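Local coordinates for protein telomerase reverse transcriptase (Candida tropicalis MYA-3404, PDB 6ZD1) that probably extends chromosome ends as a telomerase reverse transcriptase, adding short telomeric DNA repeats by copying a template within its RNA component, at residues Val113-Leu118 / Trp166-Leu171; Cys577-Arg580 / Ala584-Ser587; Thr680-Leu685 / Trp697-Thr702. All blocks are in the same frame, centred on the assembly; numbering follows the deposited sequence.

Contact 1 of 3, residues Val113-Leu118 / Trp166-Leu171; sequences VDFLRL and WVFISL
F115, on helix 104-117, and F168, on helix 158-179, carry the contact: their CA atoms are the nearest pair across the two segments, 8.2 Å apart, and both CA-CB bonds point toward the opposite backbone. The rings form an offset edge-to-face pair. Their centroids are 5.5 Å apart and their planes inclined at 64°, with the edge of F168 directed at the face of F115. CD1 of F168 does most of the touching, lying 3.8 Å from CD2 of F115, while CE1 of F168 lies 3.9 Å from CB of F115. On F115 the CG atom is anti to the backbone N (chi1 -166°), which throws the ring across to the second helix. There its CE2 also comes within 3.6 Å of the backbone O of F168, approached obliquely. F115 thus meets both the ring and the carbonyl O of F168. Both residues are buried, and V172, A120 and L124 add further apolar contacts around them.

The solvent side is the polar flank of D114 and R117. R117, exposed, sends NH2 back to OD1 of D114 at 2.8 Å, a salt bridge with an N-H...O angle of 152° that stays within one segment. OD2 of D114 pairs with R111, so the carboxylate is shared by two arginines. Near this flank, D114 and L118 touch Q591 of helix 582-596, far along the chain. Only 132 Å² is buried between the segments, and nearly all of it belongs to the two phenylalanines. A single aromatic pair bridging two helices, whose segments are separated by 47 residues, some of them not modelled, is an interhelical core contact, here within the largely helical RNA-binding domain of telomerase reverse transcriptase.

Contact 2 of 3, residues Cys577-Arg580 / Ala584-Ser587; sequences CKFR and ALFS
F579 and L585 bring their backbones closest, CA to CA 6.1 Å, where an irregular, extended chain leads into helix 582-596 and folds back on its first turn. C577 to F579 run extended, R580 breaks that course, and A584-S587 are helical. This is a loop-to-helix junction in the C-terminal helical part of the polymerase, in which the residues before the helix pack back on its first turn.

The F579 ring carries most of the contact. Its CG stands anti to the carbonyl carbon (chi1 -55°), and this places one face of the ring against the helix backbone. The CA of L585 sits over that face, 4.2 Å from the centroid and 25° off the normal, which meets the criterion for a CH-pi contact; the O of A584 lies over the same face, likewise offset from the centre. The two sides of the ring, CD1 and CD2, then take different methyl groups: CD2 touches CB of A584 at 3.8 Å, whereas CD1 touches CD1 of L585 at 3.5 Å. The side chains of F579 and L585 cross at about a right angle.

Helix 609-637 packs nearby, A626 and S630 meeting C577, and I634 meeting L585. CD1 of L585, besides meeting the ring, reaches CB of C577 at 3.8 Å.

Contact 3 of 3, residues Thr680-Leu685 / Trp697-Thr702; sequences TITKSL and WLYTLT
Y699 and T682 meet nearly at right angles, whereas the neighbouring, buried pair I681 and L698 approach each other obliquely; these two pairings hold helix 670-684 to helix 692-699. The closest CA atoms, those of T682 and L698, are 8.6 Å apart.

In the polar pair the phenol arrives end-on. The OH of Y699 donates to OG1 of T682 at 2.9 Å, and OG1 lies at the edge of the tyrosine ring, close to its plane, so the threonine meets the phenol end and neither face. The methyl CG2 of T682 also touches the phenol oxygen, Y699 OH, at 3.3 Å. The T682 torsion (chi1 -55°) sets OG1 beside the backbone N, from where it bonds back to O of K678 within its own helix. The hydroxyl therefore links the incoming phenol to a carbonyl of the preceding turn.

In the apolar pair, L698 has CG anti to its backbone N (chi1 176°), sending both methyls toward the first helix. CD2 touches CG2 of I681 at 3.8 Å and, at the border with the polar pair, OG1 of T682 at 3.8 Å. The other methyl, CD1 of L698, lies 4.0 Å from CD1 of I681. I653 of helix 642-664 touches both I681 and L698, and F624 of helix 609-637 also touches I681.

K678 takes part again, its NZ bonding to the backbone O of both Y699 and L701. The chemistry is graded: the buried layer relies on methyl packing, while the exposed tyrosine uses a directional hydrogen bond, which is consistent with T682 orienting the phenol end as well as filling space beside it.

Contact 1 is the most buried of the three and lies in the RNA-binding domain; contacts 2 and 3 are partly buried and lie in the C-terminal, largely helical part, contact 2 between a loop and a helix. No two of them touch, but 582-596, the helix of contact 2, also meets D114 and L118 of contact 1, and helix 609-637 flanks both contact 2 and contact 3. The chemistry changes with place. Contact 1 rests on two aromatic rings joining helices distant in sequence, and contact 2 on a ring laid over the backbone of a helix only a few residues further on. In contact 3 alone does a hydrogen bond join the two segments, on its outer side.

Contact 1 of 3, residues Val113-Leu118 / Trp166-Leu171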
loop_
_atom_site.group_PDB
_atom_site.type_symbol
_atom_site.label_atom_id
_atom_site.label_comp_id
_atom_site.label_asym_id
_atom_site.label_seq_id
_atom_site.Cartn_x
_atom_site.Cartn_y
_atom_site.Cartn_z
ATOM N N VAL A 113 1.587 -21.887 -7.922
ATOM C CA VAL A 113 0.294 -21.427 -7.424
ATOM C C VAL A 113 0.487 -20.409 -6.308
ATOM O O VAL A 113 -0.193 -19.376 -6.267
ATOM C CB VAL A 113 -0.563 -22.617 -6.960
ATOM C CG1 VAL A 113 -1.887 -22.120 -6.396
ATOM C CG2 VAL A 113 -0.793 -23.575 -8.110
ATOM N N ASP A 114 1.436 -20.665 -5.402
ATOM C CA ASP A 114 1.735 -19.685 -4.362
ATOM C C ASP A 114 2.201 -18.374 -4.979
ATOM O O ASP A 114 1.814 -17.291 -4.528
ATOM C CB ASP A 114 2.794 -20.232 -3.404
ATOM C CG ASP A 114 2.261 -21.334 -2.501
ATOM O OD1 ASP A 114 1.034 -21.580 -2.504
ATOM O OD2 ASP A 114 3.077 -21.954 -1.788
ATOM N N PHE A 115 3.027 -18.458 -6.023
ATOM C CA PHE A 115 3.498 -17.260 -6.704
ATOM C C PHE A 115 2.359 -16.537 -7.413
ATOM O O PHE A 115 2.359 -15.302 -7.484
ATOM C CB PHE A 115 4.605 -17.643 -7.685
ATOM C CG PHE A 115 5.398 -16.481 -8.199
ATOM C CD1 PHE A 115 6.019 -15.608 -7.326
ATOM C CD2 PHE A 115 5.554 -16.286 -9.563
ATOM C CE1 PHE A 115 6.762 -14.541 -7.801
ATOM C CE2 PHE A 115 6.299 -15.225 -10.048
ATOM C CZ PHE A 115 6.904 -14.350 -9.164
ATOM N N LEU A 116 1.372 -17.284 -7.922
ATOM C CA LEU A 116 0.196 -16.661 -8.517
ATOM C C LEU A 116 -0.747 -16.086 -7.467
ATOM O O LEU A 116 -1.522 -15.178 -7.783
ATOM C CB LEU A 116 -0.559 -17.667 -9.393
ATOM C CG LEU A 116 0.179 -18.224 -10.613
ATOM C CD1 LEU A 116 -0.665 -19.256 -11.348
ATOM C CD2 LEU A 116 0.587 -17.102 -11.549
ATOM N N ARG A 117 -0.701 -16.583 -6.229
ATOM C CA ARG A 117 -1.515 -15.983 -5.179
ATOM C C ARG A 117 -0.973 -14.628 -4.745
ATOM O O ARG A 117 -1.736 -13.806 -4.223
ATOM C CB ARG A 117 -1.619 -16.924 -3.973
ATOM C CG ARG A 117 -2.939 -17.683 -3.902
ATOM C CD ARG A 117 -3.117 -18.365 -2.566
ATOM N NE ARG A 117 -2.240 -19.520 -2.444
ATOM C CZ ARG A 117 -2.610 -20.762 -2.728
ATOM N NH1 ARG A 117 -3.847 -21.007 -3.142
ATOM N NH2 ARG A 117 -1.745 -21.758 -2.592
ATOM N N LEU A 118 0.318 -14.377 -4.954
ATOM C CA LEU A 118 0.904 -13.055 -4.782
ATOM C C LEU A 118 0.896 -12.252 -6.077
ATOM O O LEU A 118 1.601 -11.241 -6.172
ATOM C CB LEU A 118 2.332 -13.174 -4.238
ATOM C CG LEU A 118 2.477 -13.962 -2.932
ATOM C CD1 LEU A 118 3.938 -14.068 -2.516
ATOM C CD2 LEU A 118 1.645 -13.338 -1.819
ATOM N N TRP A 166 14.689 -18.052 -13.529
ATOM C CA TRP A 166 14.263 -17.740 -14.890
ATOM C C TRP A 166 12.910 -18.364 -15.212
ATOM O O TRP A 166 12.131 -17.789 -15.980
ATOM C CB TRP A 166 15.320 -18.208 -15.893
ATOM C CG TRP A 166 14.875 -18.128 -17.329
ATOM C CD1 TRP A 166 14.863 -17.018 -18.124
ATOM C CD2 TRP A 166 14.387 -19.207 -18.139
ATOM N NE1 TRP A 166 14.397 -17.339 -19.378
ATOM C CE2 TRP A 166 14.096 -18.674 -19.412
ATOM C CE3 TRP A 166 14.165 -20.568 -17.910
ATOM C CZ2 TRP A 166 13.599 -19.458 -20.452
ATOM C CZ3 TRP A 166 13.670 -21.343 -18.945
ATOM C CH2 TRP A 166 13.394 -20.786 -20.200
ATOM N N VAL A 167 12.609 -19.537 -14.651
ATOM C CA VAL A 167 11.300 -20.141 -14.887
ATOM C C VAL A 167 10.197 -19.310 -14.238
ATOM O O VAL A 167 9.107 -19.151 -14.803
ATOM C CB VAL A 167 11.275 -21.597 -14.388
ATOM C CG1 VAL A 167 9.857 -22.141 -14.436
ATOM C CG2 VAL A 167 12.202 -22.466 -15.227
ATOM N N PHE A 168 10.462 -18.752 -13.057
ATOM C CA PHE A 168 9.428 -18.025 -12.329
ATOM C C PHE A 168 9.305 -16.571 -12.778
ATOM O O PHE A 168 8.191 -16.087 -12.997
ATOM C CB PHE A 168 9.701 -18.085 -10.822
ATOM C CG PHE A 168 9.082 -19.274 -10.135
ATOM C CD1 PHE A 168 8.003 -19.113 -9.282
ATOM C CD2 PHE A 168 9.582 -20.548 -10.338
ATOM C CE1 PHE A 168 7.430 -20.201 -8.643
ATOM C CE2 PHE A 168 9.017 -21.642 -9.699
ATOM C CZ PHE A 168 7.937 -21.467 -8.851
ATOM N N ILE A 169 10.427 -15.865 -12.934
ATOM C CA ILE A 169 10.352 -14.438 -13.236
ATOM C C ILE A 169 10.201 -14.160 -14.732
ATOM O O ILE A 169 9.634 -13.129 -15.109
ATOM C CB ILE A 169 11.571 -13.684 -12.672
ATOM C CG1 ILE A 169 12.793 -13.864 -13.583
ATOM C CG2 ILE A 169 11.859 -14.124 -11.239
ATOM C CD1 ILE A 169 13.967 -12.960 -13.246
ATOM N N SER A 170 10.697 -15.046 -15.596
ATOM C CA SER A 170 10.583 -14.845 -17.036
ATOM C C SER A 170 9.407 -15.602 -17.636
ATOM O O SER A 170 8.619 -15.022 -18.385
ATOM C CB SER A 170 11.881 -15.253 -17.750
ATOM O OG SER A 170 12.982 -14.479 -17.303
ATOM N N LEU A 171 9.270 -16.891 -17.326
ATOM C CA LEU A 171 8.181 -17.665 -17.909
ATOM C C LEU A 171 6.851 -17.373 -17.222
ATOM O O LEU A 171 5.907 -16.892 -17.858
ATOM C CB LEU A 171 8.504 -19.159 -17.845
ATOM C CG LEU A 171 9.572 -19.627 -18.828
ATOM C CD1 LEU A 171 9.763 -21.125 -18.736
ATOM C CD2 LEU A 171 9.156 -19.230 -20.221
#

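Contact 2 of 3, residues Cys577-Arg580 / Ala584-Ser587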
loop_
_atom_site.group_PDB
_atom_site.type_symbol
_atom_site.label_atom_id
_atom_site.label_comp_id
_atom_site.label_asym_id
_atom_site.label_seq_id
_atom_site.Cartn_x
_atom_site.Cartn_y
_atom_site.Cartn_z
ATOM N N CYS A 577 -1.671 -22.018 11.235
ATOM C CA CYS A 577 -0.431 -22.479 11.865
ATOM C C CYS A 577 -0.636 -23.864 12.481
ATOM O O CYS A 577 -1.019 -23.996 13.645
ATOM C CB CYS A 577 0.026 -21.468 12.911
ATOM S SG CYS A 577 -1.290 -20.888 14.026
ATOM N N LYS A 578 -0.367 -24.907 11.688
ATOM C CA LYS A 578 -0.336 -26.283 12.196
ATOM C C LYS A 578 0.630 -27.077 11.317
ATOM O O LYS A 578 0.257 -27.510 10.223
ATOM C CB LYS A 578 -1.726 -26.907 12.200
ATOM C CG LYS A 578 -1.796 -28.243 12.932
ATOM C CD LYS A 578 -2.970 -29.087 12.457
ATOM C CE LYS A 578 -2.758 -29.572 11.028
ATOM N NZ LYS A 578 -1.558 -30.448 10.907
ATOM N N PHE A 579 1.855 -27.283 11.807
ATOM C CA PHE A 579 2.919 -27.896 11.020
ATOM C C PHE A 579 3.771 -28.795 11.905
ATOM O O PHE A 579 3.722 -28.724 13.134
ATOM C CB PHE A 579 3.810 -26.839 10.354
ATOM C CG PHE A 579 3.059 -25.859 9.506
ATOM C CD1 PHE A 579 2.582 -24.679 10.045
ATOM C CD2 PHE A 579 2.829 -26.120 8.168
ATOM C CE1 PHE A 579 1.889 -23.775 9.266
ATOM C CE2 PHE A 579 2.137 -25.224 7.384
ATOM C CZ PHE A 579 1.665 -24.049 7.935
ATOM N N ARG A 580 4.570 -29.642 11.257
ATOM C CA ARG A 580 5.478 -30.552 11.941
ATOM C C ARG A 580 6.911 -30.036 11.983
ATOM O O ARG A 580 7.819 -30.790 12.347
ATOM C CB ARG A 580 5.452 -31.928 11.272
ATOM C CG ARG A 580 4.066 -32.510 11.070
ATOM C CD ARG A 580 4.131 -33.843 10.333
ATOM N NE ARG A 580 4.861 -33.730 9.071
ATOM C CZ ARG A 580 6.061 -34.259 8.847
ATOM N NH1 ARG A 580 6.674 -34.955 9.798
ATOM N NH2 ARG A 580 6.646 -34.095 7.668
ATOM N N ALA A 584 8.536 -25.282 7.733
ATOM C CA ALA A 584 7.241 -25.225 7.062
ATOM C C ALA A 584 6.369 -24.113 7.620
ATOM O O ALA A 584 5.564 -23.530 6.885
ATOM C CB ALA A 584 6.523 -26.568 7.190
ATOM N N LEU A 585 6.535 -23.784 8.903
ATOM C CA LEU A 585 5.756 -22.705 9.499
ATOM C C LEU A 585 6.223 -21.347 8.993
ATOM O O LEU A 585 5.403 -20.457 8.736
ATOM C CB LEU A 585 5.856 -22.763 11.024
ATOM C CG LEU A 585 5.173 -21.598 11.746
ATOM C CD1 LEU A 585 3.666 -21.807 11.781
ATOM C CD2 LEU A 585 5.730 -21.396 13.143
ATOM N N PHE A 586 7.538 -21.165 8.855
ATOM C CA PHE A 586 8.051 -19.866 8.441
ATOM C C PHE A 586 7.774 -19.597 6.967
ATOM O O PHE A 586 7.489 -18.454 6.593
ATOM C CB PHE A 586 9.550 -19.786 8.739
ATOM C CG PHE A 586 9.881 -19.836 10.211
ATOM C CD1 PHE A 586 8.967 -19.396 11.158
ATOM C CD2 PHE A 586 11.108 -20.323 10.646
ATOM C CE1 PHE A 586 9.268 -19.441 12.511
ATOM C CE2 PHE A 586 11.417 -20.367 11.995
ATOM C CZ PHE A 586 10.494 -19.927 12.929
ATOM N N SER A 587 7.810 -20.633 6.125
ATOM C CA SER A 587 7.488 -20.449 4.713
ATOM C C SER A 587 6.023 -20.084 4.527
ATOM O O SER A 587 5.690 -19.221 3.709
ATOM C CB SER A 587 7.825 -21.711 3.920
ATOM O OG SER A 587 9.225 -21.878 3.797
#

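Contact 3 of 3, residues Thr680-Leu685 / Trp697-Thr702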
loop_
_atom_site.group_PDB
_atom_site.type_symbol
_atom_site.label_atom_id
_atom_site.label_comp_id
_atom_site.label_asym_id
_atom_site.label_seq_id
_atom_site.Cartn_x
_atom_site.Cartn_y
_atom_site.Cartn_z
ATOM N N THR A 680 8.071 -3.591 17.774
ATOM C CA THR A 680 6.955 -4.523 17.632
ATOM C C THR A 680 7.426 -5.972 17.714
ATOM O O THR A 680 6.782 -6.808 18.360
ATOM C CB THR A 680 6.220 -4.267 16.320
ATOM O OG1 THR A 680 5.735 -2.919 16.307
ATOM C CG2 THR A 680 5.047 -5.218 16.179
ATOM N N ILE A 681 8.550 -6.290 17.069
ATOM C CA ILE A 681 9.067 -7.653 17.117
ATOM C C ILE A 681 9.500 -8.008 18.535
ATOM O O ILE A 681 9.233 -9.113 19.021
ATOM C CB ILE A 681 10.213 -7.811 16.102
ATOM C CG1 ILE A 681 9.657 -7.679 14.682
ATOM C CG2 ILE A 681 10.942 -9.136 16.296
ATOM C CD1 ILE A 681 10.673 -7.895 13.596
ATOM N N THR A 682 10.146 -7.065 19.227
ATOM C CA THR A 682 10.537 -7.284 20.616
ATOM C C THR A 682 9.326 -7.587 21.486
ATOM O O THR A 682 9.320 -8.561 22.249
ATOM C CB THR A 682 11.266 -6.051 21.152
ATOM O OG1 THR A 682 12.375 -5.739 20.301
ATOM C CG2 THR A 682 11.762 -6.297 22.566
ATOM N N LYS A 683 8.285 -6.757 21.382
ATOM C CA LYS A 683 7.083 -6.964 22.183
ATOM C C LYS A 683 6.412 -8.286 21.832
ATOM O O LYS A 683 6.059 -9.070 22.722
ATOM C CB LYS A 683 6.122 -5.790 21.978
ATOM C CG LYS A 683 5.076 -5.616 23.069
ATOM C CD LYS A 683 3.779 -6.330 22.721
ATOM C CE LYS A 683 2.746 -6.151 23.823
ATOM N NZ LYS A 683 3.250 -6.657 25.137
ATOM N N SER A 684 6.275 -8.574 20.536
ATOM C CA SER A 684 5.601 -9.784 20.078
ATOM C C SER A 684 6.353 -11.057 20.447
ATOM O O SER A 684 5.787 -12.150 20.328
ATOM C CB SER A 684 5.407 -9.737 18.558
ATOM O OG SER A 684 4.573 -8.656 18.173
ATOM N N LEU A 685 7.618 -10.953 20.849
ATOM C CA LEU A 685 8.390 -12.114 21.264
ATOM C C LEU A 685 8.529 -12.211 22.779
ATOM O O LEU A 685 9.388 -12.952 23.266
ATOM C CB LEU A 685 9.768 -12.098 20.609
ATOM C CG LEU A 685 9.781 -12.282 19.093
ATOM C CD1 LEU A 685 11.203 -12.185 18.576
ATOM C CD2 LEU A 685 9.149 -13.614 18.693
ATOM N N TRP A 697 20.630 -9.228 17.760
ATOM C CA TRP A 697 20.812 -9.146 16.315
ATOM C C TRP A 697 19.812 -8.183 15.697
ATOM O O TRP A 697 20.149 -7.431 14.777
ATOM C CB TRP A 697 20.667 -10.527 15.679
ATOM C CG TRP A 697 20.451 -10.464 14.195
ATOM C CD1 TRP A 697 21.415 -10.422 13.235
ATOM C CD2 TRP A 697 19.192 -10.429 13.502
ATOM N NE1 TRP A 697 20.840 -10.365 11.986
ATOM C CE2 TRP A 697 19.477 -10.371 12.124
ATOM C CE3 TRP A 697 17.856 -10.445 13.913
ATOM C CZ2 TRP A 697 18.477 -10.329 11.156
ATOM C CZ3 TRP A 697 16.862 -10.405 12.948
ATOM C CH2 TRP A 697 17.179 -10.348 11.587
ATOM N N LEU A 698 18.573 -8.200 16.190
ATOM C CA LEU A 698 17.544 -7.325 15.642
ATOM C C LEU A 698 17.931 -5.863 15.802
ATOM O O LEU A 698 17.772 -5.065 14.872
ATOM C CB LEU A 698 16.212 -7.612 16.331
ATOM C CG LEU A 698 15.012 -6.743 15.978
ATOM C CD1 LEU A 698 14.490 -7.115 14.605
ATOM C CD2 LEU A 698 13.929 -6.889 17.034
ATOM N N TYR A 699 18.488 -5.504 16.956
ATOM C CA TYR A 699 18.782 -4.107 17.236
ATOM C C TYR A 699 19.975 -3.583 16.454
ATOM O O TYR A 699 20.154 -2.362 16.380
ATOM C CB TYR A 699 19.033 -3.909 18.733
ATOM C CG TYR A 699 17.791 -4.036 19.585
ATOM C CD1 TYR A 699 16.540 -4.186 19.002
ATOM C CD2 TYR A 699 17.867 -3.995 20.974
ATOM C CE1 TYR A 699 15.403 -4.298 19.771
ATOM C CE2 TYR A 699 16.729 -4.105 21.753
ATOM C CZ TYR A 699 15.500 -4.258 21.144
ATOM O OH TYR A 699 14.357 -4.370 21.907
ATOM N N THR A 700 20.772 -4.456 15.843
ATOM C CA THR A 700 21.945 -4.013 15.104
ATOM C C THR A 700 21.644 -3.735 13.636
ATOM O O THR A 700 22.558 -3.369 12.889
ATOM C CB THR A 700 23.066 -5.054 15.210
ATOM O OG1 THR A 700 24.312 -4.445 14.859
ATOM C CG2 THR A 700 22.818 -6.214 14.263
ATOM N N LEU A 701 20.389 -3.867 13.215
ATOM C CA LEU A 701 20.025 -3.652 11.822
ATOM C C LEU A 701 19.822 -2.169 11.552
ATOM O O LEU A 701 19.154 -1.474 12.323
ATOM C CB LEU A 701 18.753 -4.424 11.479
ATOM C CG LEU A 701 18.807 -5.941 11.654
ATOM C CD1 LEU A 701 17.453 -6.554 11.328
ATOM C CD2 LEU A 701 19.896 -6.535 10.777
ATOM N N THR A 702 20.391 -1.692 10.447
ATOM C CA THR A 702 20.258 -0.313 10.002
ATOM C C THR A 702 19.942 -0.292 8.513
ATOM O O THR A 702 20.023 -1.310 7.820
ATOM C CB THR A 702 21.532 0.500 10.265
ATOM O OG1 THR A 702 22.639 -0.120 9.597
ATOM C CG2 THR A 702 21.823 0.591 11.754
#